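Local coordinates for HD domain protein (Enterococcus faecalis, PDB 4LRL), which probably hydrolyses deoxyribonucleoside triphosphates such as dGTP at a metal-bearing HD-domain site, under allosteric control by bound nucleotides, at residues His284-Leu289 with Ser338-Leu343; Phe295-Gln300 with Met333-Ser338; Ser202-Asp207 with Thr408-Met413. One frame throughout, in Å; residues are numbered along the deposited sequence.

How the contacts relate
Contacts 1 and 2 form one continuous patch, their centres about 8 Å apart, while contact 3 lies on the opposite side of the chain's centre. The patch is joined by a salt bridge from Arg285 NH2 to Asp337 OD1 (2.8 Å) and by packing of Leu289 and Ala286 on the 295-300 loop; Ser338 belongs to both contacts. In sequence, both contacts fall within the long span between 202-207 and 408-413, contact 2 inside contact 1. Contact 3 carries Asp207, a ligand of the nickel ion, and its centre is about 43 Å from that of contact 1 and about 49 Å from that of contact 2. Contacts 1 and 2 lie away from the metal and nucleotide sites.

Contact 1 of 3, residues His284-Leu289 with Ser338-Leu343; sequences HRAKEL and SILGDL
Arg285 and Leu340 bring helix 270-291 against helix 338-348, and most of what passes between 284-289 and 338-343 is apolar. Leu340 puts CD1 against the start of the opposing turn, 3.6 Å from Ala286 N and 3.8 Å from Arg285 CB, while Ala286 CB also touches this methyl. Leu340 CB and CD2 both meet Leu289 CD1, the CB at 3.9 Å. Leu343 CD1 comes less close, at the foot of the Arg285 side chain.

The second kind of contact is made by the length of Arg285. Its CG is anti to the backbone N (chi1 -172°) and the chain then bends at chi2 (58°), which carries the aliphatic part across Ile339 at about a right angle, with CG 3.9 Å from Ile339 CG2. The guanidinium is sandwiched: Ile339 CD1 sits over the centre of one face, and Leu289 CD2 lies over the opposite face, nearer the rim. Its charge is met by Asp337 in a salt bridge, and NH1 is hydrogen-bonded to the hydroxyl of Tyr384, which also bonds Glu288 OE1.

The segment axes approach to 9.8 Å at 147°: two inclined, antiparallel helices of the HD-associated region, joined by helices and loops without strands.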
# COMPACT_ATOMS: atom_id res chain seq x y z
N HIS C 284 2.22 -38.37 16.58
CA HIS C 284 3.07 -39.51 16.87
C HIS C 284 2.50 -40.33 18.04
O HIS C 284 2.47 -41.56 17.97
CB HIS C 284 4.50 -39.07 17.17
CG HIS C 284 5.46 -40.21 17.27
ND1 HIS C 284 6.42 -40.30 18.26
CD2 HIS C 284 5.59 -41.34 16.53
CE1 HIS C 284 7.10 -41.42 18.11
NE2 HIS C 284 6.62 -42.06 17.07
N ARG C 285 2.04 -39.63 19.08
CA ARG C 285 1.46 -40.26 20.26
C ARG C 285 0.21 -41.03 19.91
O ARG C 285 0.01 -42.14 20.39
CB ARG C 285 1.14 -39.21 21.34
CG ARG C 285 0.71 -39.80 22.69
CD ARG C 285 1.76 -40.73 23.30
NE ARG C 285 1.36 -41.20 24.63
CZ ARG C 285 2.01 -42.13 25.34
NH1 ARG C 285 3.11 -42.69 24.86
NH2 ARG C 285 1.56 -42.49 26.53
N ALA C 286 -0.64 -40.44 19.06
CA ALA C 286 -1.84 -41.11 18.59
C ALA C 286 -1.52 -42.43 17.87
O ALA C 286 -2.17 -43.44 18.11
CB ALA C 286 -2.63 -40.19 17.69
N LYS C 287 -0.51 -42.40 17.01
CA LYS C 287 -0.06 -43.59 16.29
C LYS C 287 0.42 -44.66 17.27
O LYS C 287 0.08 -45.84 17.14
CB LYS C 287 1.05 -43.21 15.29
CG LYS C 287 1.61 -44.36 14.44
CD LYS C 287 2.41 -43.83 13.24
CE LYS C 287 3.53 -44.78 12.79
NZ LYS C 287 3.05 -46.00 12.10
N GLU C 288 1.19 -44.23 18.27
CA GLU C 288 1.76 -45.16 19.26
C GLU C 288 0.69 -45.80 20.10
O GLU C 288 0.76 -47.00 20.39
CB GLU C 288 2.75 -44.45 20.17
CG GLU C 288 4.09 -44.20 19.53
CD GLU C 288 4.95 -43.28 20.37
OE1 GLU C 288 4.40 -42.33 20.97
OE2 GLU C 288 6.18 -43.51 20.41
N LEU C 289 -0.30 -45.00 20.49
CA LEU C 289 -1.40 -45.47 21.32
C LEU C 289 -2.26 -46.48 20.57
O LEU C 289 -2.69 -47.48 21.13
CB LEU C 289 -2.24 -44.29 21.84
CG LEU C 289 -1.65 -43.46 22.99
CD1 LEU C 289 -2.54 -42.24 23.25
CD2 LEU C 289 -1.48 -44.27 24.26
N SER C 338 -2.39 -39.10 29.49
CA SER C 338 -1.97 -37.77 29.94
C SER C 338 -1.30 -36.98 28.81
O SER C 338 -1.66 -35.83 28.54
CB SER C 338 -1.05 -37.92 31.16
OG SER C 338 -0.36 -36.71 31.45
N ILE C 339 -0.34 -37.61 28.15
CA ILE C 339 0.45 -36.98 27.11
C ILE C 339 -0.40 -36.56 25.90
O ILE C 339 -0.29 -35.42 25.43
CB ILE C 339 1.63 -37.89 26.68
CG1 ILE C 339 2.66 -37.98 27.82
CG2 ILE C 339 2.29 -37.41 25.38
CD1 ILE C 339 3.67 -39.11 27.67
N LEU C 340 -1.25 -37.46 25.42
CA LEU C 340 -2.09 -37.17 24.26
C LEU C 340 -3.09 -36.05 24.56
O LEU C 340 -3.18 -35.07 23.80
CB LEU C 340 -2.82 -38.42 23.74
CG LEU C 340 -3.55 -38.21 22.41
CD1 LEU C 340 -2.59 -38.37 21.22
CD2 LEU C 340 -4.75 -39.13 22.26
N GLY C 341 -3.82 -36.19 25.66
CA GLY C 341 -4.80 -35.20 26.09
C GLY C 341 -4.20 -33.80 26.16
O GLY C 341 -4.78 -32.85 25.64
N ASP C 342 -3.03 -33.69 26.78
CA ASP C 342 -2.35 -32.42 26.96
C ASP C 342 -1.82 -31.83 25.65
O ASP C 342 -1.91 -30.62 25.44
CB ASP C 342 -1.20 -32.58 27.95
CG ASP C 342 -0.53 -31.26 28.27
OD1 ASP C 342 -1.19 -30.37 28.86
OD2 ASP C 342 0.66 -31.12 27.95
N LEU C 343 -1.25 -32.67 24.78
CA LEU C 343 -0.73 -32.21 23.49
C LEU C 343 -1.87 -31.71 22.60
O LEU C 343 -1.76 -30.68 21.94
CB LEU C 343 0.06 -33.31 22.76
CG LEU C 343 1.39 -33.79 23.36
CD1 LEU C 343 1.98 -34.97 22.57
CD2 LEU C 343 2.42 -32.66 23.45

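Contact 2 of 3, residues Phe295-Gln300 with Met333-Ser338; sequences FDYDLQ and MDVPDS
Pro336 lays its CD almost exactly on the axis of the Tyr297 ring, 3.3 Å from the ring centroid and only 4° off the normal, a CH-pi contact of unusually central geometry. The proline ring crosses the tyrosine side chain at about a right angle, and its CG leans toward one side of the aromatic ring, 3.7 Å from Tyr297 CD1. Beyond the CD2-CE2 rim, on the same side of the ring plane as the proline, Val335 CG2 comes obliquely to 3.7 Å from Tyr297 CE2. Tyr297 has CG anti to its own backbone nitrogen (chi1 -163°), the setting that sends the ring out across the proline.

Phe295 uses its edge instead. Val335 CG1 lies near the plane of the ring, 3.9 Å from Phe295 CZ, and Pro336 O also approaches that rim, 4.0 Å from Phe295 CE1. Val335 CG2 packs on Tyr297, while CG1 faces Phe295 and also comes near Tyr297, so this buried valine is wedged between the two aromatic residues.

Each loop has a local brace. Asp298 OD2 accepts from Gln300 N (2.9 Å) in an Asx turn, the donor standing above the carboxylate plane, and Pro336 is the centre of an inverse gamma turn closed by a weak bond from Asp337 N to Val335 O.

The 333-338 loop leads from helix 322-332 into helix 338-348, which Asp337 N-caps, its OD2 accepting from Leu340 N while OD1 is held by a salt bridge to Arg285. The 295-300 loop follows helix 270-291, where Phe295 packs on Leu289, and Leu299 O accepts from Trp332 NE1 at the end of helix 322-332.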
# COMPACT_ATOMS: atom_id res chain seq x y z
N PHE C 295 -3.34 -50.76 25.37
CA PHE C 295 -4.17 -49.56 25.32
C PHE C 295 -5.35 -49.78 24.39
O PHE C 295 -5.25 -49.54 23.18
CB PHE C 295 -3.33 -48.35 24.86
CG PHE C 295 -4.04 -47.03 24.96
CD1 PHE C 295 -4.04 -46.31 26.15
CD2 PHE C 295 -4.71 -46.51 23.85
CE1 PHE C 295 -4.70 -45.09 26.24
CE2 PHE C 295 -5.38 -45.29 23.93
CZ PHE C 295 -5.37 -44.58 25.13
N ASP C 296 -6.48 -50.23 24.94
CA ASP C 296 -7.64 -50.55 24.09
C ASP C 296 -8.72 -49.46 24.05
O ASP C 296 -9.85 -49.71 23.62
CB ASP C 296 -8.24 -51.92 24.46
CG ASP C 296 -8.97 -52.58 23.27
OD1 ASP C 296 -8.87 -52.05 22.13
OD2 ASP C 296 -9.65 -53.62 23.48
N TYR C 297 -8.36 -48.24 24.46
CA TYR C 297 -9.28 -47.11 24.36
C TYR C 297 -9.47 -46.67 22.91
O TYR C 297 -8.54 -46.74 22.09
CB TYR C 297 -8.81 -45.92 25.21
CG TYR C 297 -9.90 -44.91 25.46
CD1 TYR C 297 -10.82 -45.09 26.50
CD2 TYR C 297 -10.01 -43.77 24.67
CE1 TYR C 297 -11.84 -44.16 26.73
CE2 TYR C 297 -11.02 -42.83 24.89
CZ TYR C 297 -11.93 -43.03 25.92
OH TYR C 297 -12.92 -42.09 26.13
N ASP C 298 -10.68 -46.22 22.60
CA ASP C 298 -11.06 -45.78 21.26
C ASP C 298 -10.60 -44.34 21.00
O ASP C 298 -10.97 -43.43 21.74
CB ASP C 298 -12.59 -45.90 21.10
CG ASP C 298 -13.05 -45.71 19.67
OD1 ASP C 298 -14.29 -45.66 19.46
OD2 ASP C 298 -12.21 -45.61 18.75
N LEU C 299 -9.79 -44.16 19.96
CA LEU C 299 -9.35 -42.82 19.54
C LEU C 299 -10.37 -42.11 18.65
O LEU C 299 -10.25 -40.91 18.40
CB LEU C 299 -8.01 -42.88 18.79
CG LEU C 299 -6.76 -43.28 19.56
CD1 LEU C 299 -5.67 -43.69 18.58
CD2 LEU C 299 -6.29 -42.16 20.46
N GLN C 300 -11.35 -42.87 18.17
CA GLN C 300 -12.45 -42.36 17.34
C GLN C 300 -11.94 -41.53 16.16
O GLN C 300 -12.47 -40.45 15.86
CB GLN C 300 -13.44 -41.56 18.19
CG GLN C 300 -14.23 -42.41 19.19
CD GLN C 300 -14.89 -41.59 20.29
OE1 GLN C 300 -15.38 -40.49 20.06
NE2 GLN C 300 -14.90 -42.14 21.50
N MET C 333 -8.70 -34.61 23.56
CA MET C 333 -8.58 -33.89 24.83
C MET C 333 -9.16 -34.70 26.00
O MET C 333 -8.74 -34.53 27.14
CB MET C 333 -9.23 -32.51 24.74
CG MET C 333 -8.31 -31.42 24.15
SD MET C 333 -9.03 -29.75 24.10
CE MET C 333 -9.43 -29.48 25.83
N ASP C 334 -10.09 -35.61 25.70
CA ASP C 334 -10.79 -36.39 26.72
C ASP C 334 -10.39 -37.87 26.80
O ASP C 334 -10.96 -38.64 27.59
CB ASP C 334 -12.31 -36.24 26.54
CG ASP C 334 -12.76 -34.79 26.57
OD1 ASP C 334 -12.18 -33.99 27.34
OD2 ASP C 334 -13.69 -34.44 25.81
N VAL C 335 -9.40 -38.26 26.00
CA VAL C 335 -8.82 -39.61 26.01
C VAL C 335 -7.95 -39.82 27.26
O VAL C 335 -7.20 -38.93 27.64
CB VAL C 335 -8.01 -39.85 24.69
CG1 VAL C 335 -7.01 -41.01 24.83
CG2 VAL C 335 -8.97 -40.11 23.53
N PRO C 336 -8.05 -41.00 27.91
CA PRO C 336 -7.29 -41.21 29.14
C PRO C 336 -5.83 -41.60 28.91
O PRO C 336 -5.38 -42.68 29.32
CB PRO C 336 -8.07 -42.31 29.86
CG PRO C 336 -8.69 -43.09 28.78
CD PRO C 336 -8.93 -42.15 27.62
N ASP C 337 -5.11 -40.71 28.24
CA ASP C 337 -3.67 -40.71 28.24
C ASP C 337 -3.27 -39.28 28.51
O ASP C 337 -3.75 -38.36 27.86
CB ASP C 337 -3.12 -41.17 26.89
CG ASP C 337 -1.60 -41.07 26.82
OD1 ASP C 337 -0.92 -41.81 27.57
OD2 ASP C 337 -1.09 -40.25 26.02
N SER C 338 -2.39 -39.10 29.49
CA SER C 338 -1.97 -37.77 29.94
C SER C 338 -1.30 -36.98 28.81
O SER C 338 -1.66 -35.83 28.54
CB SER C 338 -1.05 -37.92 31.16
OG SER C 338 -0.36 -36.71 31.45

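Contact 3 of 3, residues Ser202-Asp207 with Thr408-Met413; sequences SQIDAD and TQIELM. With NI (nickel (II) ion), chain N.
Ile410 meets both Gln203 and Ile204 through its CG1, and this apolar cluster makes most of the direct contact. CG1 is 3.7 Å from Gln203 CB and 3.8 Å from Ile204 CG2; the two isoleucine side chains cross at about a right angle. Its position anti to the carbonyl carbon (chi1 -63°) lets it touch both residues; CD1 lies a little farther from Gln203 CB. Farther along, Gln203 CG lies 3.5 Å from Thr408 O in van der Waals packing. The bend at chi2 (-63°) turns the amide aside to partners beyond the two segments, Arg259 at OE1 and Asp397 at NE2, both by hydrogen bonds.

A water supplies a polar link between the segments: it accepts from Gln203 N and donates to Gln409 O, 2.8 Å away. The joined elements are the turn leading into helix 206-219 of the HD domain and the residues that lead into strand 411-413, which lies between strands 241-245 and 419-421 in a mixed sheet.

Hydrogen bonds within 202-207 shape that turn. Ile204 N donates to Ser202 OG in an ST turn, and Ser202 N reaches the anti lone pair of Asp205 OD1 at 2.8 Å. Asp205 is also the N-cap of helix 206-219, its OD2 accepting a weak bond from Asp207 N and another bond from Arg208 N.

Metal coordination occupies the far end of the segment. Asp207 OD2 binds the nickel ion at 2.1 Å, with His90, His134 and Asp135 completing the HD-type set of protein ligands; a metal-bound water donates to Asp207 OD1 (2.7 Å).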
# COMPACT_ATOMS: atom_id res chain seq x y z
N SER C 202 11.45 -24.01 -10.80
CA SER C 202 12.80 -23.52 -11.06
C SER C 202 13.24 -22.78 -9.80
O SER C 202 12.71 -23.04 -8.72
CB SER C 202 12.84 -22.62 -12.30
OG SER C 202 12.12 -21.41 -12.08
N GLN C 203 14.20 -21.87 -9.93
CA GLN C 203 14.59 -21.01 -8.81
C GLN C 203 13.76 -19.73 -8.79
O GLN C 203 13.77 -18.97 -7.81
CB GLN C 203 16.09 -20.73 -8.82
CG GLN C 203 16.95 -21.91 -8.31
CD GLN C 203 16.65 -22.24 -6.86
OE1 GLN C 203 16.51 -21.35 -6.03
NE2 GLN C 203 16.54 -23.53 -6.55
N ILE C 204 13.00 -19.50 -9.86
CA ILE C 204 12.18 -18.31 -10.01
C ILE C 204 10.98 -18.64 -10.89
O ILE C 204 10.96 -18.35 -12.09
CB ILE C 204 13.03 -17.11 -10.56
CG1 ILE C 204 12.18 -15.83 -10.72
CG2 ILE C 204 13.75 -17.52 -11.86
CD1 ILE C 204 13.02 -14.57 -10.89
N ASP C 205 9.98 -19.27 -10.30
CA ASP C 205 8.86 -19.82 -11.06
C ASP C 205 7.52 -19.28 -10.54
O ASP C 205 7.48 -18.57 -9.52
CB ASP C 205 8.90 -21.35 -10.96
CG ASP C 205 8.88 -21.83 -9.51
OD1 ASP C 205 9.79 -22.58 -9.13
OD2 ASP C 205 7.97 -21.43 -8.75
N ALA C 206 6.44 -19.65 -11.22
CA ALA C 206 5.10 -19.17 -10.90
C ALA C 206 4.65 -19.58 -9.50
O ALA C 206 3.85 -18.89 -8.86
CB ALA C 206 4.12 -19.65 -11.94
N ASP C 207 5.20 -20.70 -9.03
CA ASP C 207 4.88 -21.28 -7.72
C ASP C 207 5.48 -20.41 -6.61
O ASP C 207 4.77 -19.90 -5.74
CB ASP C 207 5.40 -22.73 -7.67
CG ASP C 207 5.06 -23.47 -6.38
OD1 ASP C 207 5.58 -24.58 -6.18
OD2 ASP C 207 4.28 -22.97 -5.55
N THR C 408 19.64 -25.10 -11.20
CA THR C 408 19.85 -24.41 -9.94
C THR C 408 20.08 -22.91 -10.13
O THR C 408 20.37 -22.20 -9.18
CB THR C 408 21.09 -24.99 -9.22
OG1 THR C 408 22.25 -24.75 -10.03
CG2 THR C 408 20.93 -26.50 -9.01
N GLN C 409 19.93 -22.44 -11.37
CA GLN C 409 20.36 -21.09 -11.72
C GLN C 409 19.24 -20.18 -12.21
O GLN C 409 18.27 -20.62 -12.83
CB GLN C 409 21.48 -21.15 -12.77
CG GLN C 409 22.62 -22.09 -12.42
CD GLN C 409 23.69 -22.12 -13.48
OE1 GLN C 409 24.39 -21.14 -13.70
NE2 GLN C 409 23.82 -23.26 -14.15
N ILE C 410 19.38 -18.89 -11.92
CA ILE C 410 18.52 -17.88 -12.51
C ILE C 410 19.34 -17.24 -13.63
O ILE C 410 20.40 -16.66 -13.38
CB ILE C 410 18.06 -16.85 -11.46
CG1 ILE C 410 17.23 -17.55 -10.39
CG2 ILE C 410 17.28 -15.71 -12.11
CD1 ILE C 410 17.02 -16.74 -9.15
N GLU C 411 18.86 -17.37 -14.87
CA GLU C 411 19.64 -16.94 -16.03
C GLU C 411 19.22 -15.56 -16.52
O GLU C 411 18.03 -15.30 -16.75
CB GLU C 411 19.55 -17.95 -17.17
CG GLU C 411 19.88 -19.39 -16.78
CD GLU C 411 21.37 -19.70 -16.77
OE1 GLU C 411 22.21 -18.79 -16.58
OE2 GLU C 411 21.71 -20.89 -16.94
N LEU C 412 20.20 -14.68 -16.67
CA LEU C 412 19.97 -13.34 -17.22
C LEU C 412 20.48 -13.32 -18.64
O LEU C 412 21.59 -13.81 -18.92
CB LEU C 412 20.69 -12.28 -16.39
CG LEU C 412 20.23 -12.11 -14.93
CD1 LEU C 412 21.38 -11.66 -14.06
CD2 LEU C 412 19.08 -11.12 -14.83
N MET C 413 19.67 -12.79 -19.55
CA MET C 413 20.08 -12.73 -20.96
C MET C 413 20.61 -11.37 -21.40
O MET C 413 19.94 -10.34 -21.26
CB MET C 413 18.96 -13.19 -21.89
CG MET C 413 19.48 -13.43 -23.29
SD MET C 413 18.23 -14.00 -24.44
CE MET C 413 18.07 -15.70 -23.92
NI NI N . 2.80 -24.21 -4.68
O HOH W 1 15.51 -20.61 -12.29
O HOH W 2 4.35 -25.51 -3.97
O HOH W 3 3.12 -23.90 -2.30